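Local coordinates for protein 1-deoxy-D-xylulose 5-phosphate reductoisomerase (Zymomonas mobilis, PDB 1R0K) that catalyses the NADPH-dependent rearrangement and reduction of 1-deoxy-D-xylulose 5-phosphate to 2-C-methyl-D-erythritol 4-phosphate in isoprenoid biosynthesis, and requires a divalent metal ion, at residues T361-S364 against L365-F369; L122-K125 against E126-V129. One frame throughout, in Å; residues are numbered along the deposited sequence.

Interaction 1: T361-S364 against L365-F369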
ATOM      1  N   THR B 361      28.119  -5.153  24.071  1.00 23.87           N
ATOM      2  CA  THR B 361      27.647  -4.791  22.741  1.00 25.22           C
ATOM      3  C   THR B 361      28.811  -4.853  21.754  1.00 24.56           C
ATOM      4  O   THR B 361      29.904  -4.373  22.043  1.00 23.85           O
ATOM      5  CB  THR B 361      27.077  -3.361  22.721  1.00 26.75           C
ATOM      6  OG1 THR B 361      26.012  -3.258  23.671  1.00 29.57           O
ATOM      7  CG2 THR B 361      26.543  -3.020  21.339  1.00 27.23           C
ATOM      8  N   PRO B 362      28.590  -5.449  20.574  1.00 24.69           N
ATOM      9  CA  PRO B 362      29.650  -5.552  19.566  1.00 24.78           C
ATOM     10  C   PRO B 362      30.064  -4.167  19.075  1.00 24.75           C
ATOM     11  O   PRO B 362      29.215  -3.296  18.905  1.00 26.26           O
ATOM     12  CB  PRO B 362      28.991  -6.364  18.449  1.00 25.04           C
ATOM     13  CG  PRO B 362      27.924  -7.133  19.151  1.00 25.34           C
ATOM     14  CD  PRO B 362      27.370  -6.133  20.120  1.00 24.42           C
ATOM     15  N   SER B 363      31.357  -3.957  18.852  1.00 24.42           N
ATOM     16  CA  SER B 363      31.824  -2.666  18.358  1.00 23.62           C
ATOM     17  C   SER B 363      32.417  -2.831  16.958  1.00 23.43           C
ATOM     18  O   SER B 363      32.720  -1.848  16.284  1.00 24.25           O
ATOM     19  CB  SER B 363      32.874  -2.069  19.299  1.00 24.01           C
ATOM     20  OG  SER B 363      34.088  -2.795  19.235  1.00 27.68           O
ATOM     21  N   SER B 364      32.570  -4.081  16.527  1.00 21.30           N
ATOM     22  CA  SER B 364      33.119  -4.396  15.208  1.00 19.86           C
ATOM     23  C   SER B 364      32.632  -5.783  14.806  1.00 18.95           C
ATOM     24  O   SER B 364      32.112  -6.524  15.641  1.00 18.37           O
ATOM     25  CB  SER B 364      34.644  -4.412  15.256  1.00 20.71           C
ATOM     26  OG  SER B 364      35.106  -5.540  15.983  1.00 20.39           O
ATOM     27  N   LEU B 365      32.802  -6.141  13.536  1.00 18.10           N
ATOM     28  CA  LEU B 365      32.383  -7.461  13.081  1.00 17.57           C
ATOM     29  C   LEU B 365      33.180  -8.528  13.827  1.00 17.61           C
ATOM     30  O   LEU B 365      32.682  -9.631  14.074  1.00 17.50           O
ATOM     31  CB  LEU B 365      32.592  -7.620  11.566  1.00 17.37           C
ATOM     32  CG  LEU B 365      31.596  -6.905  10.646  1.00 17.10           C
ATOM     33  CD1 LEU B 365      31.909  -7.245   9.194  1.00 15.45           C
ATOM     34  CD2 LEU B 365      30.172  -7.325  11.002  1.00 14.59           C
ATOM     35  N   GLU B 366      34.417  -8.201  14.193  1.00 15.70           N
ATOM     36  CA  GLU B 366      35.249  -9.150  14.919  1.00 16.88           C
ATOM     37  C   GLU B 366      34.572  -9.549  16.232  1.00 15.16           C
ATOM     38  O   GLU B 366      34.629 -10.713  16.633  1.00 15.83           O
ATOM     39  CB  GLU B 366      36.633  -8.552  15.188  1.00 20.79           C
ATOM     40  CG  GLU B 366      37.477  -8.363  13.929  1.00 27.47           C
ATOM     41  CD  GLU B 366      36.767  -7.555  12.847  1.00 33.35           C
ATOM     42  OE1 GLU B 366      36.422  -6.373  13.088  1.00 33.03           O
ATOM     43  OE2 GLU B 366      36.552  -8.108  11.745  1.00 37.62           O
ATOM     44  N   ASP B 367      33.926  -8.587  16.893  1.00 14.56           N
ATOM     45  CA  ASP B 367      33.223  -8.870  18.146  1.00 16.19           C
ATOM     46  C   ASP B 367      32.009  -9.764  17.868  1.00 16.36           C
ATOM     47  O   ASP B 367      31.703 -10.671  18.640  1.00 16.80           O
ATOM     48  CB  ASP B 367      32.739  -7.582  18.824  1.00 16.13           C
ATOM     49  CG  ASP B 367      33.878  -6.725  19.354  1.00 17.90           C
ATOM     50  OD1 ASP B 367      34.968  -7.265  19.624  1.00 18.22           O
ATOM     51  OD2 ASP B 367      33.673  -5.508  19.517  1.00 19.19           O
ATOM     52  N   VAL B 368      31.317  -9.493  16.766  1.00 15.18           N
ATOM     53  CA  VAL B 368      30.145 -10.281  16.403  1.00 13.90           C
ATOM     54  C   VAL B 368      30.531 -11.749  16.217  1.00 15.69           C
ATOM     55  O   VAL B 368      29.886 -12.639  16.770  1.00 12.59           O
ATOM     56  CB  VAL B 368      29.498  -9.745  15.110  1.00 14.87           C
ATOM     57  CG1 VAL B 368      28.331 -10.642  14.687  1.00 14.73           C
ATOM     58  CG2 VAL B 368      29.010  -8.315  15.335  1.00 15.31           C
ATOM     59  N   PHE B 369      31.586 -11.998  15.448  1.00 16.25           N
ATOM     60  CA  PHE B 369      32.046 -13.360  15.217  1.00 17.12           C
ATOM     61  C   PHE B 369      32.377 -14.041  16.541  1.00 17.72           C
ATOM     62  O   PHE B 369      32.048 -15.209  16.749  1.00 17.11           O
ATOM     63  CB  PHE B 369      33.289 -13.352  14.332  1.00 19.92           C
ATOM     64  CG  PHE B 369      33.029 -12.889  12.933  1.00 22.22           C
ATOM     65  CD1 PHE B 369      33.891 -11.993  12.313  1.00 23.98           C
ATOM     66  CD2 PHE B 369      31.933 -13.364  12.223  1.00 23.31           C
ATOM     67  CE1 PHE B 369      33.664 -11.577  11.006  1.00 23.68           C
ATOM     68  CE2 PHE B 369      31.699 -12.955  10.918  1.00 23.73           C
ATOM     69  CZ  PHE B 369      32.567 -12.060  10.309  1.00 23.68           C
TER

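Interaction 2: L122-K125 against E126-V129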
ATOM      1  N   LEU B 122      19.884  -5.744   0.383  1.00 14.02           N
ATOM      2  CA  LEU B 122      20.241  -6.679   1.446  1.00 12.94           C
ATOM      3  C   LEU B 122      19.344  -7.891   1.640  1.00 13.59           C
ATOM      4  O   LEU B 122      18.165  -7.761   1.959  1.00 12.10           O
ATOM      5  CB  LEU B 122      20.345  -5.922   2.773  1.00 14.16           C
ATOM      6  CG  LEU B 122      20.720  -6.736   4.022  1.00 16.58           C
ATOM      7  CD1 LEU B 122      22.081  -7.385   3.824  1.00 16.69           C
ATOM      8  CD2 LEU B 122      20.742  -5.822   5.244  1.00 16.80           C
ATOM      9  N   ALA B 123      19.932  -9.071   1.455  1.00 14.90           N
ATOM     10  CA  ALA B 123      19.230 -10.336   1.625  1.00 15.92           C
ATOM     11  C   ALA B 123      19.824 -11.091   2.824  1.00 16.96           C
ATOM     12  O   ALA B 123      19.108 -11.793   3.539  1.00 20.32           O
ATOM     13  CB  ALA B 123      19.351 -11.174   0.357  1.00 14.60           C
ATOM     14  N   ASN B 124      21.128 -10.943   3.041  1.00 18.34           N
ATOM     15  CA  ASN B 124      21.808 -11.596   4.166  1.00 18.26           C
ATOM     16  C   ASN B 124      21.135 -11.186   5.478  1.00 19.23           C
ATOM     17  O   ASN B 124      21.025 -10.000   5.781  1.00 18.36           O
ATOM     18  CB  ASN B 124      23.290 -11.199   4.187  1.00 17.62           C
ATOM     19  CG  ASN B 124      24.016 -11.693   5.436  1.00 18.97           C
ATOM     20  OD1 ASN B 124      24.020 -11.026   6.473  1.00 17.82           O
ATOM     21  ND2 ASN B 124      24.620 -12.873   5.343  1.00 17.82           N
ATOM     22  N   LYS B 125      20.698 -12.172   6.257  1.00 19.56           N
ATOM     23  CA  LYS B 125      20.004 -11.907   7.517  1.00 19.23           C
ATOM     24  C   LYS B 125      20.892 -11.594   8.726  1.00 19.82           C
ATOM     25  O   LYS B 125      20.521 -10.784   9.576  1.00 18.03           O
ATOM     26  CB  LYS B 125      19.089 -13.087   7.856  1.00 21.42           C
ATOM     27  CG  LYS B 125      18.039 -13.377   6.793  1.00 22.16           C
ATOM     28  CD  LYS B 125      17.220 -14.612   7.152  1.00 25.42           C
ATOM     29  CE  LYS B 125      16.122 -14.868   6.133  1.00 26.77           C
ATOM     30  NZ  LYS B 125      16.681 -15.202   4.796  1.00 28.84           N
ATOM     31  N   GLU B 126      22.052 -12.236   8.815  1.00 17.59           N
ATOM     32  CA  GLU B 126      22.949 -12.000   9.943  1.00 18.86           C
ATOM     33  C   GLU B 126      23.350 -10.531  10.045  1.00 17.61           C
ATOM     34  O   GLU B 126      23.576 -10.011  11.142  1.00 17.25           O
ATOM     35  CB  GLU B 126      24.211 -12.862   9.822  1.00 18.62           C
ATOM     36  CG  GLU B 126      24.019 -14.352  10.109  1.00 20.82           C
ATOM     37  CD  GLU B 126      23.172 -15.060   9.065  1.00 22.60           C
ATOM     38  OE1 GLU B 126      23.101 -14.574   7.913  1.00 19.01           O
ATOM     39  OE2 GLU B 126      22.595 -16.121   9.395  1.00 22.00           O
ATOM     40  N   SER B 127      23.429  -9.865   8.898  1.00 15.54           N
ATOM     41  CA  SER B 127      23.807  -8.461   8.863  1.00 16.20           C
ATOM     42  C   SER B 127      22.991  -7.607   9.827  1.00 16.64           C
ATOM     43  O   SER B 127      23.549  -6.767  10.534  1.00 19.08           O
ATOM     44  CB  SER B 127      23.663  -7.909   7.443  1.00 15.64           C
ATOM     45  OG  SER B 127      24.611  -8.501   6.576  1.00 16.31           O
ATOM     46  N   LEU B 128      21.679  -7.816   9.871  1.00 15.13           N
ATOM     47  CA  LEU B 128      20.839  -7.020  10.762  1.00 16.34           C
ATOM     48  C   LEU B 128      20.434  -7.752  12.035  1.00 17.52           C
ATOM     49  O   LEU B 128      20.167  -7.132  13.062  1.00 18.99           O
ATOM     50  CB  LEU B 128      19.600  -6.528  10.015  1.00 16.23           C
ATOM     51  CG  LEU B 128      19.935  -5.670   8.792  1.00 15.55           C
ATOM     52  CD1 LEU B 128      18.650  -5.163   8.153  1.00 17.14           C
ATOM     53  CD2 LEU B 128      20.827  -4.509   9.206  1.00 13.70           C
ATOM     54  N   VAL B 129      20.388  -9.075  11.973  1.00 17.72           N
ATOM     55  CA  VAL B 129      20.026  -9.851  13.148  1.00 19.56           C
ATOM     56  C   VAL B 129      21.167  -9.840  14.157  1.00 19.03           C
ATOM     57  O   VAL B 129      20.967  -9.556  15.337  1.00 21.92           O
ATOM     58  CB  VAL B 129      19.722 -11.318  12.782  1.00 20.08           C
ATOM     59  CG1 VAL B 129      19.570 -12.154  14.054  1.00 22.70           C
ATOM     60  CG2 VAL B 129      18.454 -11.393  11.953  1.00 21.68           C
TER
HETATM   61  O   HOH W   1      21.594 -15.060   5.553  1.00 23.09           O

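Interaction 1: T361-S364 against L365-F369
Ser-364 occupies the N-cap of helix 365-385, where Val-368 N donates to Ser-364 O (3.3 Å, N-H...O angle 156°). The cap bond proper is weak: Ser-364 OG, placed between its own backbone N and carbonyl carbon (chi1 71°) and so facing the first turn, sits 3.4 Å from Asp-367 N. A second weak bond runs from that hydroxyl to Glu-366 OE1, whose chain bends back at chi2; the other carboxylate oxygen, OE2, forms a salt bridge with Lys-108. Asp-367 OD2 accepts from Ser-363 N on the anti lone pair at 2.9 Å and from Ser-363 OG, nearly in line with the C-O bond, at 2.8 Å. Next to these bonds, Pro-362 CB rests 3.7 Å from Val-368 CG2. Leu-365 and Val-368 face helices 107-115 and 132-142. An alanine in place of Asp-367 would probably leave the amide and hydroxyl of Ser-363 without their shared acceptor and residues 362-363 less firmly held against the first turn. Two donors on one carboxylate oxygen are consistent with the loop being held there, and the carboxylate of Asp-367, at the N-terminal end of helix 365-385, is likely to be favoured by the helix dipole.

Interaction 2: L122-K125 against E126-V129
Asn-124 OD1 accepts two bonds from Ser-127, and the two come from different directions. As a capping bond at the start of helix 126-129, Ser-127 N donates to Asn-124 OD1 at 2.8 Å, almost straight ahead of the side-chain carbonyl (C=O...N 166°). Ser-127 OG is closer to Asn-124 OD1, at 2.6 Å, but stands 39° out of the amide plane, turned there by a chi1 that sets it beside its own backbone N. Lys-125 O accepts from Leu-128 N, and Val-129 N donates to Lys-125 O at 2.9 Å. Around these bonds, a water accepts from Lys-125 N and donates to Glu-126 OE1 at 2.8 Å, tying the carboxylate to the turn. The amide of Asn-124 is held from its other end as well, since ND2 donates to the carbonyls of Ile-101 and Gly-103. Asn-124 and Glu-126 are predicted to bind NADPH and Lys-125 the substrate, so the turn probably brings both ligands together. On the apolar side, Leu-122 CD2 meets Leu-128 CG at 3.6 Å. Leu-122 ends a strand of the parallel sheet, bonded through its backbone to Leu-147 and Val-149, while Leu-128 and Val-129 pack on helix 216-229 and Ser-127 touches helices 107-115 and 132-142.

Interaction 2 comes first along the chain, where strand 119-122 of the seven-stranded parallel sheet gives way to helix 126-129; interaction 1 follows much later, at the start of the C-terminal helix 365-385. Their centres lie 15 Å apart and their nearest atoms about 6 Å, so they do not touch. Both contacts pack on helices 107-115 and 132-142: Leu-107 is met by Glu-126 and Ser-127 from one contact and by Val-368 and Phe-369 from the other, and Met-135 by Ser-127, Leu-128 and Leu-365. The C-terminal helix thus begins against the same helices that flank the predicted NADPH-binding turn, joining two sequence-family regions of one subunit.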